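Local coordinates for odorant binding protein 4 (Chrysopa pallens, PDB 6JPM) that probably binds small hydrophobic odorants as a secreted, mainly helical protein of the PBP/GOBP family, at residues G35-D40 / P100-A105; E27-F32 / M44-C49; K83-E88 / Y109-E114. All coordinates share one frame; numbering follows the deposited sequence.

Contact 1: residues G35-D40 / P100-A105; sequences GVFDDD and PAYNFA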
ATOM      1  N   GLY A  35       2.203   9.495  -8.360  1.00 25.74           N
ATOM      2  CA  GLY A  35       0.894   9.501  -8.992  1.00 25.61           C
ATOM      3  C   GLY A  35       0.887   9.142 -10.459  1.00 27.23           C
ATOM      4  O   GLY A  35      -0.074   9.459 -11.164  1.00 30.33           O
ATOM      5  N   VAL A  36       1.930   8.491 -10.947  1.00 28.84           N
ATOM      6  CA  VAL A  36       1.967   7.995 -12.316  1.00 31.50           C
ATOM      7  C   VAL A  36       1.839   6.486 -12.229  1.00 30.61           C
ATOM      8  O   VAL A  36       2.771   5.794 -11.799  1.00 27.97           O
ATOM      9  CB  VAL A  36       3.244   8.412 -13.049  1.00 34.19           C
ATOM     10  CG1 VAL A  36       3.290   7.742 -14.399  1.00 33.40           C
ATOM     11  CG2 VAL A  36       3.283   9.942 -13.193  1.00 33.01           C
ATOM     12  N   PHE A  37       0.689   5.979 -12.651  1.00 26.81           N
ATOM     13  CA  PHE A  37       0.265   4.612 -12.363  1.00 30.18           C
ATOM     14  C   PHE A  37       0.420   3.755 -13.610  1.00 32.62           C
ATOM     15  O   PHE A  37      -0.322   3.912 -14.582  1.00 41.13           O
ATOM     16  CB  PHE A  37      -1.174   4.609 -11.859  1.00 30.00           C
ATOM     17  CG  PHE A  37      -1.375   5.426 -10.616  1.00 27.58           C
ATOM     18  CD1 PHE A  37      -0.525   5.280  -9.530  1.00 26.72           C
ATOM     19  CD2 PHE A  37      -2.397   6.363 -10.543  1.00 26.27           C
ATOM     20  CE1 PHE A  37      -0.703   6.022  -8.383  1.00 24.89           C
ATOM     21  CE2 PHE A  37      -2.573   7.119  -9.406  1.00 34.10           C
ATOM     22  CZ  PHE A  37      -1.721   6.945  -8.321  1.00 26.42           C
ATOM     23  N   ASP A  38       1.394   2.857 -13.569  1.00 31.14           N
ATOM     24  CA  ASP A  38       1.694   1.925 -14.643  1.00 35.39           C
ATOM     25  C   ASP A  38       0.929   0.642 -14.347  1.00 38.85           C
ATOM     26  O   ASP A  38       1.250  -0.061 -13.385  1.00 39.50           O
ATOM     27  CB  ASP A  38       3.201   1.686 -14.680  1.00 36.84           C
ATOM     28  CG  ASP A  38       3.635   0.721 -15.752  1.00 38.70           C
ATOM     29  OD1 ASP A  38       2.804   0.291 -16.576  1.00 45.74           O
ATOM     30  OD2 ASP A  38       4.843   0.400 -15.758  1.00 36.48           O
ATOM     31  N   ASP A  39      -0.095   0.333 -15.152  1.00 28.45           N
ATOM     32  CA  ASP A  39      -0.851  -0.879 -14.851  1.00 27.06           C
ATOM     33  C   ASP A  39      -0.144  -2.144 -15.333  1.00 30.65           C
ATOM     34  O   ASP A  39      -0.778  -3.195 -15.471  1.00 31.41           O
ATOM     35  CB  ASP A  39      -2.272  -0.779 -15.412  1.00 36.53           C
ATOM     36  CG  ASP A  39      -2.336  -0.801 -16.945  1.00 44.40           C
ATOM     37  OD1 ASP A  39      -1.308  -0.987 -17.634  1.00 45.50           O
ATOM     38  OD2 ASP A  39      -3.464  -0.636 -17.462  1.00 48.13           O
ATOM     39  N   ASP A  40       1.158  -2.060 -15.592  1.00 24.37           N
ATOM     40  CA  ASP A  40       1.934  -3.253 -15.899  1.00 27.98           C
ATOM     41  C   ASP A  40       1.795  -4.255 -14.760  1.00 29.72           C
ATOM     42  O   ASP A  40       1.728  -3.874 -13.588  1.00 26.07           O
ATOM     43  CB  ASP A  40       3.404  -2.888 -16.114  1.00 28.20           C
ATOM     44  CG  ASP A  40       4.285  -4.103 -16.343  1.00 34.52           C
ATOM     45  OD1 ASP A  40       4.262  -4.686 -17.451  1.00 38.91           O
ATOM     46  OD2 ASP A  40       5.002  -4.482 -15.410  1.00 34.50           O
ATOM     47  N   PRO A 100      -6.840  -5.959  -7.362  1.00 20.59           N
ATOM     48  CA  PRO A 100      -7.423  -5.345  -6.195  1.00 17.85           C
ATOM     49  C   PRO A 100      -6.414  -4.560  -5.342  1.00 17.33           C
ATOM     50  O   PRO A 100      -6.713  -3.518  -4.996  1.00 20.36           O
ATOM     51  CB  PRO A 100      -8.065  -6.506  -5.450  1.00 18.14           C
ATOM     52  CG  PRO A 100      -8.264  -7.538  -6.494  1.00 19.71           C
ATOM     53  CD  PRO A 100      -7.117  -7.361  -7.453  1.00 17.67           C
ATOM     54  N   ALA A 101      -5.261  -5.137  -5.044  1.00 17.55           N
ATOM     55  CA  ALA A 101      -4.303  -4.390  -4.227  1.00 22.14           C
ATOM     56  C   ALA A 101      -3.772  -3.165  -4.965  1.00 19.88           C
ATOM     57  O   ALA A 101      -3.599  -2.095  -4.366  1.00 19.86           O
ATOM     58  CB  ALA A 101      -3.152  -5.286  -3.793  1.00 19.19           C
ATOM     59  N   TYR A 102      -3.503  -3.309  -6.260  1.00 17.34           N
ATOM     60  CA  TYR A 102      -3.056  -2.177  -7.063  1.00 18.07           C
ATOM     61  C   TYR A 102      -4.118  -1.083  -7.103  1.00 21.61           C
ATOM     62  O   TYR A 102      -3.824   0.094  -6.878  1.00 21.25           O
ATOM     63  CB  TYR A 102      -2.745  -2.659  -8.475  1.00 18.13           C
ATOM     64  CG  TYR A 102      -2.475  -1.581  -9.483  1.00 23.82           C
ATOM     65  CD1 TYR A 102      -1.202  -1.006  -9.597  1.00 24.52           C
ATOM     66  CD2 TYR A 102      -3.462  -1.176 -10.370  1.00 24.83           C
ATOM     67  CE1 TYR A 102      -0.940  -0.032 -10.562  1.00 24.24           C
ATOM     68  CE2 TYR A 102      -3.213  -0.202 -11.327  1.00 27.98           C
ATOM     69  CZ  TYR A 102      -1.952   0.369 -11.414  1.00 30.31           C
ATOM     70  OH  TYR A 102      -1.711   1.331 -12.371  1.00 38.10           O
ATOM     71  N   ASN A 103      -5.374  -1.461  -7.381  1.00 17.38           N
ATOM     72  CA  ASN A 103      -6.441  -0.464  -7.442  1.00 22.20           C
ATOM     73  C   ASN A 103      -6.667   0.190  -6.087  1.00 22.11           C
ATOM     74  O   ASN A 103      -6.886   1.401  -6.008  1.00 25.06           O
ATOM     75  CB  ASN A 103      -7.738  -1.105  -7.944  1.00 22.21           C
ATOM     76  CG  ASN A 103      -7.702  -1.380  -9.430  1.00 25.31           C
ATOM     77  OD1 ASN A 103      -7.071  -0.635 -10.188  1.00 24.15           O
ATOM     78  ND2 ASN A 103      -8.358  -2.467  -9.857  1.00 23.76           N
ATOM     79  N   PHE A 104      -6.659  -0.605  -5.017  1.00 22.57           N
ATOM     80  CA  PHE A 104      -6.720  -0.060  -3.664  1.00 18.64           C
ATOM     81  C   PHE A 104      -5.588   0.937  -3.420  1.00 22.92           C
ATOM     82  O   PHE A 104      -5.818   2.023  -2.883  1.00 24.94           O
ATOM     83  CB  PHE A 104      -6.658  -1.212  -2.651  1.00 18.62           C
ATOM     84  CG  PHE A 104      -6.690  -0.772  -1.202  1.00 27.61           C
ATOM     85  CD1 PHE A 104      -7.808  -0.125  -0.671  1.00 33.68           C
ATOM     86  CD2 PHE A 104      -5.614  -1.034  -0.363  1.00 24.59           C
ATOM     87  CE1 PHE A 104      -7.850   0.267   0.676  1.00 24.24           C
ATOM     88  CE2 PHE A 104      -5.638  -0.642   0.972  1.00 27.26           C
ATOM     89  CZ  PHE A 104      -6.762   0.016   1.490  1.00 29.93           C
ATOM     90  N   ALA A 105      -4.357   0.590  -3.827  1.00 23.04           N
ATOM     91  CA  ALA A 105      -3.214   1.473  -3.604  1.00 19.99           C
ATOM     92  C   ALA A 105      -3.362   2.788  -4.359  1.00 23.60           C
ATOM     93  O   ALA A 105      -3.061   3.860  -3.822  1.00 25.52           O
ATOM     94  CB  ALA A 105      -1.919   0.773  -4.020  1.00 19.57           C
TER
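Tyr102 reaches out from helix 99-111 and lays its phenol end against the CB of Phe37 and the backbone of Asp38 and Asp39. Its CB points toward this loop, and because CG stands anti to the backbone N (chi1 171°) the ring projects away from its own helix; around CG it packs on Met44. Farther along, CE1 comes to 3.6 Å from the carbonyl O of Asp38, and CZ lies 3.8 Å from the CA of Asp39. At the tip, OH touches the CB of Phe37 at 3.4 Å and the CB of Asp39 at 3.7 Å. A long, flat residue suits this place because it bridges from helix 99-111 to the loop.

That loop is the connection between helices 26-32 and 41-53 of the insect odorant-binding fold. Near its start Gly35, with positive phi that suits a residue lacking a side chain, is the C-prime residue of the Schellman motif that ends helix 26-32. The carbonyl carbon of Gly35 lies 3.9 Å above the Phe37 ring plane, over its centre. Asp38 folds an Asx turn, its OD1 accepting from the N of Asp40 (3.0 Å) from above the carboxylate plane, while OD2 is hydrogen-bonded by Gln28. Cutting Tyr102 back to an alanine would probably open a gap beside Asp38 and Asp39 and leave the CB of Phe37 without this neighbour.

Contact 2: residues E27-F32 / M44-C49; sequences EQINNF and MCYMNC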
ATOM      1  N   GLU A  27      12.084   2.618 -11.532  1.00 26.04           N
ATOM      2  CA  GLU A  27      11.310   3.725 -12.092  1.00 26.18           C
ATOM      3  C   GLU A  27       9.811   3.497 -11.949  1.00 20.11           C
ATOM      4  O   GLU A  27       9.061   4.451 -11.718  1.00 23.78           O
ATOM      5  CB  GLU A  27      11.657   3.949 -13.560  1.00 28.52           C
ATOM      6  CG  GLU A  27      10.902   5.141 -14.139  1.00 39.39           C
ATOM      7  CD  GLU A  27      11.445   5.607 -15.478  1.00 52.39           C
ATOM      8  OE1 GLU A  27      11.989   4.770 -16.229  1.00 56.84           O
ATOM      9  OE2 GLU A  27      11.326   6.816 -15.777  1.00 55.49           O
ATOM     10  N   GLN A  28       9.349   2.253 -12.104  1.00 20.26           N
ATOM     11  CA  GLN A  28       7.924   1.971 -11.900  1.00 23.94           C
ATOM     12  C   GLN A  28       7.492   2.318 -10.482  1.00 26.19           C
ATOM     13  O   GLN A  28       6.445   2.934 -10.280  1.00 18.38           O
ATOM     14  CB  GLN A  28       7.616   0.500 -12.189  1.00 22.30           C
ATOM     15  CG  GLN A  28       7.477   0.175 -13.667  1.00 19.10           C
ATOM     16  CD  GLN A  28       7.199  -1.281 -13.889  1.00 27.47           C
ATOM     17  OE1 GLN A  28       7.921  -2.145 -13.379  1.00 22.78           O
ATOM     18  NE2 GLN A  28       6.121  -1.576 -14.632  1.00 26.58           N
ATOM     19  N   ILE A  29       8.297   1.939  -9.489  1.00 24.56           N
ATOM     20  CA  ILE A  29       7.990   2.275  -8.099  1.00 24.33           C
ATOM     21  C   ILE A  29       8.032   3.777  -7.888  1.00 21.81           C
ATOM     22  O   ILE A  29       7.161   4.341  -7.209  1.00 21.11           O
ATOM     23  CB  ILE A  29       8.953   1.556  -7.137  1.00 23.60           C
ATOM     24  CG1 ILE A  29       8.691   0.044  -7.156  1.00 18.89           C
ATOM     25  CG2 ILE A  29       8.802   2.129  -5.728  1.00 23.95           C
ATOM     26  CD1 ILE A  29       9.769  -0.769  -6.416  1.00 17.27           C
ATOM     27  N   ASN A  30       9.064   4.444  -8.440  1.00 19.48           N
ATOM     28  CA  ASN A  30       9.196   5.893  -8.292  1.00 20.62           C
ATOM     29  C   ASN A  30       8.039   6.631  -8.964  1.00 22.56           C
ATOM     30  O   ASN A  30       7.492   7.588  -8.401  1.00 21.78           O
ATOM     31  CB  ASN A  30      10.550   6.361  -8.867  1.00 24.81           C
ATOM     32  CG  ASN A  30      11.760   5.857  -8.040  1.00 30.44           C
ATOM     33  OD1 ASN A  30      11.609   5.476  -6.873  1.00 25.96           O
ATOM     34  ND2 ASN A  30      12.965   5.867  -8.644  1.00 24.29           N
ATOM     35  N   ASN A  31       7.663   6.212 -10.173  1.00 20.91           N
ATOM     36  CA  ASN A  31       6.471   6.760 -10.812  1.00 25.22           C
ATOM     37  C   ASN A  31       5.246   6.627  -9.916  1.00 20.73           C
ATOM     38  O   ASN A  31       4.486   7.581  -9.748  1.00 21.83           O
ATOM     39  CB  ASN A  31       6.221   6.063 -12.148  1.00 21.98           C
ATOM     40  CG  ASN A  31       7.145   6.559 -13.234  1.00 32.47           C
ATOM     41  OD1 ASN A  31       7.724   7.636 -13.128  1.00 33.54           O
ATOM     42  ND2 ASN A  31       7.305   5.762 -14.280  1.00 36.16           N
ATOM     43  N   PHE A  32       5.051   5.456  -9.316  1.00 24.62           N
ATOM     44  CA  PHE A  32       3.846   5.240  -8.515  1.00 22.70           C
ATOM     45  C   PHE A  32       3.754   6.251  -7.378  1.00 27.61           C
ATOM     46  O   PHE A  32       2.689   6.827  -7.131  1.00 27.73           O
ATOM     47  CB  PHE A  32       3.813   3.804  -7.974  1.00 19.75           C
ATOM     48  CG  PHE A  32       2.417   3.350  -7.546  1.00 23.43           C
ATOM     49  CD1 PHE A  32       1.861   3.792  -6.355  1.00 19.43           C
ATOM     50  CD2 PHE A  32       1.651   2.531  -8.372  1.00 23.79           C
ATOM     51  CE1 PHE A  32       0.568   3.411  -5.974  1.00 22.83           C
ATOM     52  CE2 PHE A  32       0.362   2.143  -7.994  1.00 27.13           C
ATOM     53  CZ  PHE A  32      -0.176   2.588  -6.789  1.00 24.19           C
ATOM     54  N   MET A  44       1.581  -4.037 -10.479  1.00 18.24           N
ATOM     55  CA  MET A  44       0.357  -4.566  -9.826  1.00 19.97           C
ATOM     56  C   MET A  44       0.722  -5.661  -8.821  1.00 18.35           C
ATOM     57  O   MET A  44       0.315  -5.573  -7.717  1.00 18.57           O
ATOM     58  CB  MET A  44      -0.677  -5.071 -10.833  1.00 16.09           C
ATOM     59  CG  MET A  44      -1.374  -3.962 -11.555  1.00 19.04           C
ATOM     60  SD  MET A  44      -2.804  -4.308 -12.542  1.00 27.00           S
ATOM     61  CE  MET A  44      -2.432  -5.909 -13.216  1.00 22.88           C
ATOM     62  N   CYS A  45       1.549  -6.595  -9.232  1.00 15.38           N
ATOM     63  CA  CYS A  45       1.951  -7.706  -8.357  1.00 22.55           C
ATOM     64  C   CYS A  45       2.835  -7.210  -7.220  1.00 19.43           C
ATOM     65  O   CYS A  45       2.718  -7.734  -6.192  1.00 19.90           O
ATOM     66  CB  CYS A  45       2.417  -8.914  -9.153  1.00 28.13           C
ATOM     67  SG  CYS A  45       1.032  -9.610 -10.080  1.00 31.87           S
ATOM     68  N   TYR A  46       3.620  -6.166  -7.449  1.00 21.60           N
ATOM     69  CA  TYR A  46       4.434  -5.566  -6.369  1.00 16.43           C
ATOM     70  C   TYR A  46       3.497  -5.020  -5.289  1.00 20.07           C
ATOM     71  O   TYR A  46       3.729  -5.283  -4.191  1.00 17.39           O
ATOM     72  CB  TYR A  46       5.402  -4.499  -6.873  1.00 18.03           C
ATOM     73  CG  TYR A  46       6.089  -3.727  -5.785  1.00 20.07           C
ATOM     74  CD1 TYR A  46       7.193  -4.238  -5.148  1.00 19.35           C
ATOM     75  CD2 TYR A  46       5.626  -2.493  -5.380  1.00 20.17           C
ATOM     76  CE1 TYR A  46       7.836  -3.526  -4.166  1.00 15.15           C
ATOM     77  CE2 TYR A  46       6.265  -1.760  -4.408  1.00 15.57           C
ATOM     78  CZ  TYR A  46       7.366  -2.293  -3.782  1.00 23.78           C
ATOM     79  OH  TYR A  46       8.001  -1.636  -2.807  1.00 22.12           O
ATOM     80  N   MET A  47       2.499  -4.237  -5.677  1.00 16.23           N
ATOM     81  CA  MET A  47       1.517  -3.680  -4.717  1.00 15.30           C
ATOM     82  C   MET A  47       0.786  -4.822  -3.980  1.00 16.36           C
ATOM     83  O   MET A  47       0.574  -4.711  -2.806  1.00 18.51           O
ATOM     84  CB  MET A  47       0.545  -2.697  -5.375  1.00 17.08           C
ATOM     85  CG  MET A  47       1.149  -1.337  -5.741  1.00 22.28           C
ATOM     86  SD  MET A  47       2.519  -0.737  -4.756  1.00 24.93           S
ATOM     87  CE  MET A  47       1.677  -0.326  -3.249  1.00 22.86           C
ATOM     88  N   ASN A  48       0.434  -5.887  -4.678  1.00 16.13           N
ATOM     89  CA  ASN A  48      -0.206  -7.060  -4.049  1.00 15.53           C
ATOM     90  C   ASN A  48       0.735  -7.665  -2.998  1.00 18.00           C
ATOM     91  O   ASN A  48       0.315  -7.929  -1.936  1.00 18.38           O
ATOM     92  CB  ASN A  48      -0.641  -8.097  -5.063  1.00 15.61           C
ATOM     93  CG  ASN A  48      -1.423  -9.195  -4.390  1.00 22.67           C
ATOM     94  OD1 ASN A  48      -2.451  -8.964  -3.814  1.00 18.21           O
ATOM     95  ND2 ASN A  48      -0.887 -10.376  -4.393  1.00 20.87           N
ATOM     96  N   CYS A  49       1.986  -7.849  -3.370  1.00 23.15           N
ATOM     97  CA  CYS A  49       3.030  -8.393  -2.487  1.00 18.68           C
ATOM     98  C   CYS A  49       3.164  -7.485  -1.266  1.00 20.78           C
ATOM     99  O   CYS A  49       3.173  -7.988  -0.244  1.00 24.57           O
ATOM    100  CB  CYS A  49       4.363  -8.506  -3.200  1.00 21.62           C
ATOM    101  SG  CYS A  49       5.687  -9.185  -2.179  1.00 29.81           S
TER
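Helix 26-32 packs on helix 41-53 in the all-helical core of this odorant-binding protein through two buried pairs, Ile29 with Tyr46 and Phe32 with Met47. Ile29 sends its longer branch forward: CG1 is anti to the carbonyl carbon (chi1 -68°), and chi2 extends the chain until CD1 hangs over one face of the Tyr46 ring. There it makes a CH-pi contact, 4.1 Å from the ring centroid and 20° off the normal. It is displaced toward the hydroxyl end, with CZ its nearest ring atom at 3.9 Å. CG1 follows, 4.1 Å from CE2 of Tyr46, and the two side chains cross at about a right angle. Isoleucine suits this place because its slender, apolar CG1-CD1 arm can lie over an aromatic face. Tyr46 OH is hydrogen-bonded to the backbone O of Pro119, the last residue of the chain.

The helix carrying Tyr46 and Met47 also carries two of the disulfide cysteines: Cys45 is joined to Cys98 and Cys49 to Cys18, two links of the three-disulfide framework of classical insect odorant-binding proteins. One turn along from Ile29, Phe32 presents a face to the flexible chain of Met47. CG of Met47 lies over that face, 4.2 Å from CE2 of Phe32, and SD stands 4.6 Å from the ring centroid, a Met-aromatic contact. Ala105 of helix 99-111 and Tyr116 of the C-terminal tail touch both Phe32 and Met47.

Contact 3: residues K83-E88 / Y109-E114; sequences KKSIEE and YLSNPE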
ATOM      1  N   LYS A  83      -7.303   6.893   8.325  1.00 45.71           N
ATOM      2  CA  LYS A  83      -8.731   6.599   8.578  1.00 44.21           C
ATOM      3  C   LYS A  83      -9.558   7.153   7.425  1.00 43.41           C
ATOM      4  O   LYS A  83     -10.326   6.419   6.879  1.00 43.41           O
ATOM      5  CB  LYS A  83      -9.158   7.176   9.931  1.00 54.38           C
ATOM      6  CG  LYS A  83      -8.423   6.634  11.153  1.00 63.23           C
ATOM      7  CD  LYS A  83      -9.230   6.646  12.446  1.00 70.61           C
ATOM      8  CE  LYS A  83      -8.430   6.953  13.696  1.00 74.58           C
ATOM      9  NZ  LYS A  83      -8.545   8.374  14.119  1.00 74.88           N
ATOM     10  N   LYS A  84      -9.338   8.401   7.055  1.00 41.19           N
ATOM     11  CA  LYS A  84     -10.101   9.030   5.964  1.00 39.83           C
ATOM     12  C   LYS A  84      -9.849   8.299   4.646  1.00 39.11           C
ATOM     13  O   LYS A  84     -10.772   8.140   3.891  1.00 34.74           O
ATOM     14  CB  LYS A  84      -9.676  10.482   5.785  1.00 45.40           C
ATOM     15  CG  LYS A  84     -10.206  11.470   6.809  1.00 49.47           C
ATOM     16  CD  LYS A  84     -10.738  12.724   6.196  1.00 48.46           C
ATOM     17  CE  LYS A  84     -11.416  13.627   7.196  1.00 58.60           C
ATOM     18  NZ  LYS A  84     -10.823  14.979   7.202  1.00 62.07           N
ATOM     19  N   SER A  85      -8.603   7.925   4.381  1.00 38.40           N
ATOM     20  CA  SER A  85      -8.305   7.261   3.117  1.00 36.27           C
ATOM     21  C   SER A  85      -8.923   5.863   3.053  1.00 35.86           C
ATOM     22  O   SER A  85      -9.455   5.469   2.007  1.00 31.38           O
ATOM     23  CB  SER A  85      -6.791   7.211   2.910  1.00 33.64           C
ATOM     24  OG  SER A  85      -6.299   8.522   2.681  1.00 34.55           O
ATOM     25  N   ILE A  86      -8.855   5.097   4.149  1.00 39.30           N
ATOM     26  CA  ILE A  86      -9.460   3.763   4.147  1.00 40.33           C
ATOM     27  C   ILE A  86     -10.973   3.861   3.988  1.00 40.49           C
ATOM     28  O   ILE A  86     -11.573   3.106   3.212  1.00 40.52           O
ATOM     29  CB  ILE A  86      -9.081   2.978   5.416  1.00 42.01           C
ATOM     30  CG1 ILE A  86      -7.859   2.098   5.169  1.00 42.49           C
ATOM     31  CG2 ILE A  86     -10.233   2.094   5.868  1.00 50.48           C
ATOM     32  CD1 ILE A  86      -6.574   2.780   5.452  1.00 44.90           C
ATOM     33  N   GLU A  87     -11.611   4.792   4.702  1.00 43.27           N
ATOM     34  CA  GLU A  87     -13.046   4.999   4.534  1.00 41.18           C
ATOM     35  C   GLU A  87     -13.382   5.297   3.081  1.00 37.79           C
ATOM     36  O   GLU A  87     -14.341   4.752   2.530  1.00 42.16           O
ATOM     37  CB  GLU A  87     -13.533   6.139   5.435  1.00 50.15           C
ATOM     38  CG  GLU A  87     -13.590   5.805   6.921  1.00 65.18           C
ATOM     39  CD  GLU A  87     -14.015   6.992   7.783  1.00 75.16           C
ATOM     40  OE1 GLU A  87     -14.144   8.117   7.249  1.00 75.25           O
ATOM     41  OE2 GLU A  87     -14.219   6.798   9.003  1.00 77.15           O
ATOM     42  N   GLU A  88     -12.588   6.144   2.436  1.00 37.03           N
ATOM     43  CA  GLU A  88     -12.872   6.501   1.055  1.00 36.79           C
ATOM     44  C   GLU A  88     -12.564   5.354   0.103  1.00 33.40           C
ATOM     45  O   GLU A  88     -13.223   5.221  -0.935  1.00 30.43           O
ATOM     46  CB  GLU A  88     -12.072   7.744   0.677  1.00 43.15           C
ATOM     47  CG  GLU A  88     -11.993   8.009  -0.813  1.00 47.94           C
ATOM     48  CD  GLU A  88     -11.321   9.322  -1.127  1.00 54.49           C
ATOM     49  OE1 GLU A  88     -11.076   9.591  -2.315  1.00 54.16           O
ATOM     50  OE2 GLU A  88     -11.041  10.083  -0.180  1.00 58.46           O
ATOM     51  N   TYR A 109      -3.408   6.589  -2.606  1.00 26.04           N
ATOM     52  CA  TYR A 109      -2.546   7.696  -3.005  1.00 27.96           C
ATOM     53  C   TYR A 109      -3.375   8.917  -3.385  1.00 26.60           C
ATOM     54  O   TYR A 109      -3.145  10.020  -2.879  1.00 28.46           O
ATOM     55  CB  TYR A 109      -1.637   7.276  -4.165  1.00 22.99           C
ATOM     56  CG  TYR A 109      -0.720   8.404  -4.591  1.00 27.34           C
ATOM     57  CD1 TYR A 109      -1.171   9.388  -5.469  1.00 32.99           C
ATOM     58  CD2 TYR A 109       0.574   8.514  -4.086  1.00 26.93           C
ATOM     59  CE1 TYR A 109      -0.370  10.446  -5.838  1.00 33.47           C
ATOM     60  CE2 TYR A 109       1.395   9.583  -4.458  1.00 26.58           C
ATOM     61  CZ  TYR A 109       0.911  10.543  -5.343  1.00 34.45           C
ATOM     62  OH  TYR A 109       1.679  11.610  -5.748  1.00 36.14           O
ATOM     63  N   LEU A 110      -4.360   8.732  -4.266  1.00 29.36           N
ATOM     64  CA  LEU A 110      -5.159   9.858  -4.740  1.00 32.87           C
ATOM     65  C   LEU A 110      -6.006  10.496  -3.646  1.00 32.22           C
ATOM     66  O   LEU A 110      -6.358  11.674  -3.767  1.00 34.36           O
ATOM     67  CB  LEU A 110      -6.056   9.416  -5.894  1.00 29.58           C
ATOM     68  CG  LEU A 110      -5.282   9.043  -7.153  1.00 36.56           C
ATOM     69  CD1 LEU A 110      -6.239   8.552  -8.234  1.00 37.08           C
ATOM     70  CD2 LEU A 110      -4.469  10.241  -7.618  1.00 35.37           C
ATOM     71  N   SER A 111      -6.338   9.755  -2.608  1.00 33.05           N
ATOM     72  CA  SER A 111      -7.152  10.356  -1.528  1.00 36.50           C
ATOM     73  C   SER A 111      -6.328  11.360  -0.726  1.00 40.40           C
ATOM     74  O   SER A 111      -6.910  12.251  -0.170  1.00 44.47           O
ATOM     75  CB  SER A 111      -7.757   9.330  -0.658  1.00 40.70           C
ATOM     76  OG  SER A 111      -6.882   8.981   0.371  1.00 51.23           O
ATOM     77  N   ASN A 112      -5.011  11.216  -0.721  1.00 41.80           N
ATOM     78  CA  ASN A 112      -4.117  12.074   0.095  1.00 44.53           C
ATOM     79  C   ASN A 112      -2.675  11.854  -0.351  1.00 37.28           C
ATOM     80  O   ASN A 112      -1.976  11.182   0.318  1.00 36.08           O
ATOM     81  CB  ASN A 112      -4.268  11.778   1.587  1.00 45.60           C
ATOM     82  CG  ASN A 112      -3.846  12.939   2.459  1.00 52.62           C
ATOM     83  OD1 ASN A 112      -3.214  13.861   1.993  1.00 54.92           O
ATOM     84  ND2 ASN A 112      -4.166  12.891   3.727  1.00 50.90           N
ATOM     85  N   PRO A 113      -2.232  12.416  -1.472  1.00 34.97           N
ATOM     86  CA  PRO A 113      -0.895  12.185  -1.949  1.00 30.11           C
ATOM     87  C   PRO A 113       0.209  12.469  -0.932  1.00 30.71           C
ATOM     88  O   PRO A 113       1.082  11.695  -0.831  1.00 28.49           O
ATOM     89  CB  PRO A 113      -0.793  13.089  -3.165  1.00 34.34           C
ATOM     90  CG  PRO A 113      -2.193  13.236  -3.612  1.00 38.97           C
ATOM     91  CD  PRO A 113      -3.022  13.227  -2.354  1.00 34.65           C
ATOM     92  N   GLU A 114       0.044  13.517  -0.139  1.00 33.60           N
ATOM     93  CA  GLU A 114       1.094  13.910   0.820  1.00 38.91           C
ATOM     94  C   GLU A 114       1.246  12.892   1.946  1.00 36.98           C
ATOM     95  O   GLU A 114       2.320  12.764   2.413  1.00 35.61           O
ATOM     96  CB  GLU A 114       0.775  15.294   1.380  1.00 47.41           C
ATOM     97  CG  GLU A 114       1.856  15.873   2.267  1.00 61.45           C
ATOM     98  CD  GLU A 114       3.182  16.210   1.601  1.00 70.78           C
ATOM     99  OE1 GLU A 114       4.141  16.478   2.329  1.00 73.73           O
ATOM    100  OE2 GLU A 114       3.254  16.212   0.376  1.00 70.12           O
TER
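Ser111, Ser85 and Glu88 carry the contact between helix 76-89 and the end of helix 99-111, two helices that the Cys89-Cys107 disulfide also joins in the odorant-binding fold. Ser111 gives up the largest surface, and the small side chains of the two serines allow a close approach: the CA of Ser111 is 5.7 Å from the CA of Ser85.

The two OG atoms are modelled side by side, that of Ser111 sitting between its backbone N and carbonyl carbon (chi1 87°). The modelled separation of Ser85 OG and Ser111 OG, 2.4 Å, is too short for an ordinary hydrogen bond, so its detail is doubtful and the proton is not settled. Each hydroxyl has a partner within its own helix as well: Ser85 OG is hydrogen-bonded to the backbone O of Ser81, and Ser111 OG to the backbone O of Leu108. Serine suits both positions, being compact and able to use a main-chain oxygen about one turn back. In this way each hydroxyl is tied to its own helix while its carbon side leaves room for the neighbouring one.

Glu88, one turn on from Ser85, approaches Ser111 from another side. With CG anti to the backbone N (chi1 165°) and the chain extended beyond it, the carboxylate reaches the methylene of Ser111, whose CB is 3.4 Å from OE2 of Glu88. This contact lies at the exposed margin, where a charged end can also meet solvent. Next along, CB of Asn112 lies 4.0 Å from OG of Ser85, while the CA of Pro113 rests 4.1 Å above the plane of the Tyr109 ring, over its centre.

From the N terminus, helix 26-32 comes first, and contact 2 closes a short loop by bringing 44-49 back upon it. Within that loop lies 35-40, which contact 1 fastens to the much later helix 99-111, so contacts 1 and 2 cross. Contact 3 opens on helix 76-89, after contact 2 has closed, and joins 83-88 to 109-114; it crosses contact 1, whose second segment, 100-105, precedes 109-114 on the same helix. Helix 99-111 thus serves both long-range closures. Neighbouring contacts also meet directly: Ala101 packs on Asn48 between contacts 1 and 2, and Phe37 packs on Tyr109 and Leu110 between contacts 1 and 3.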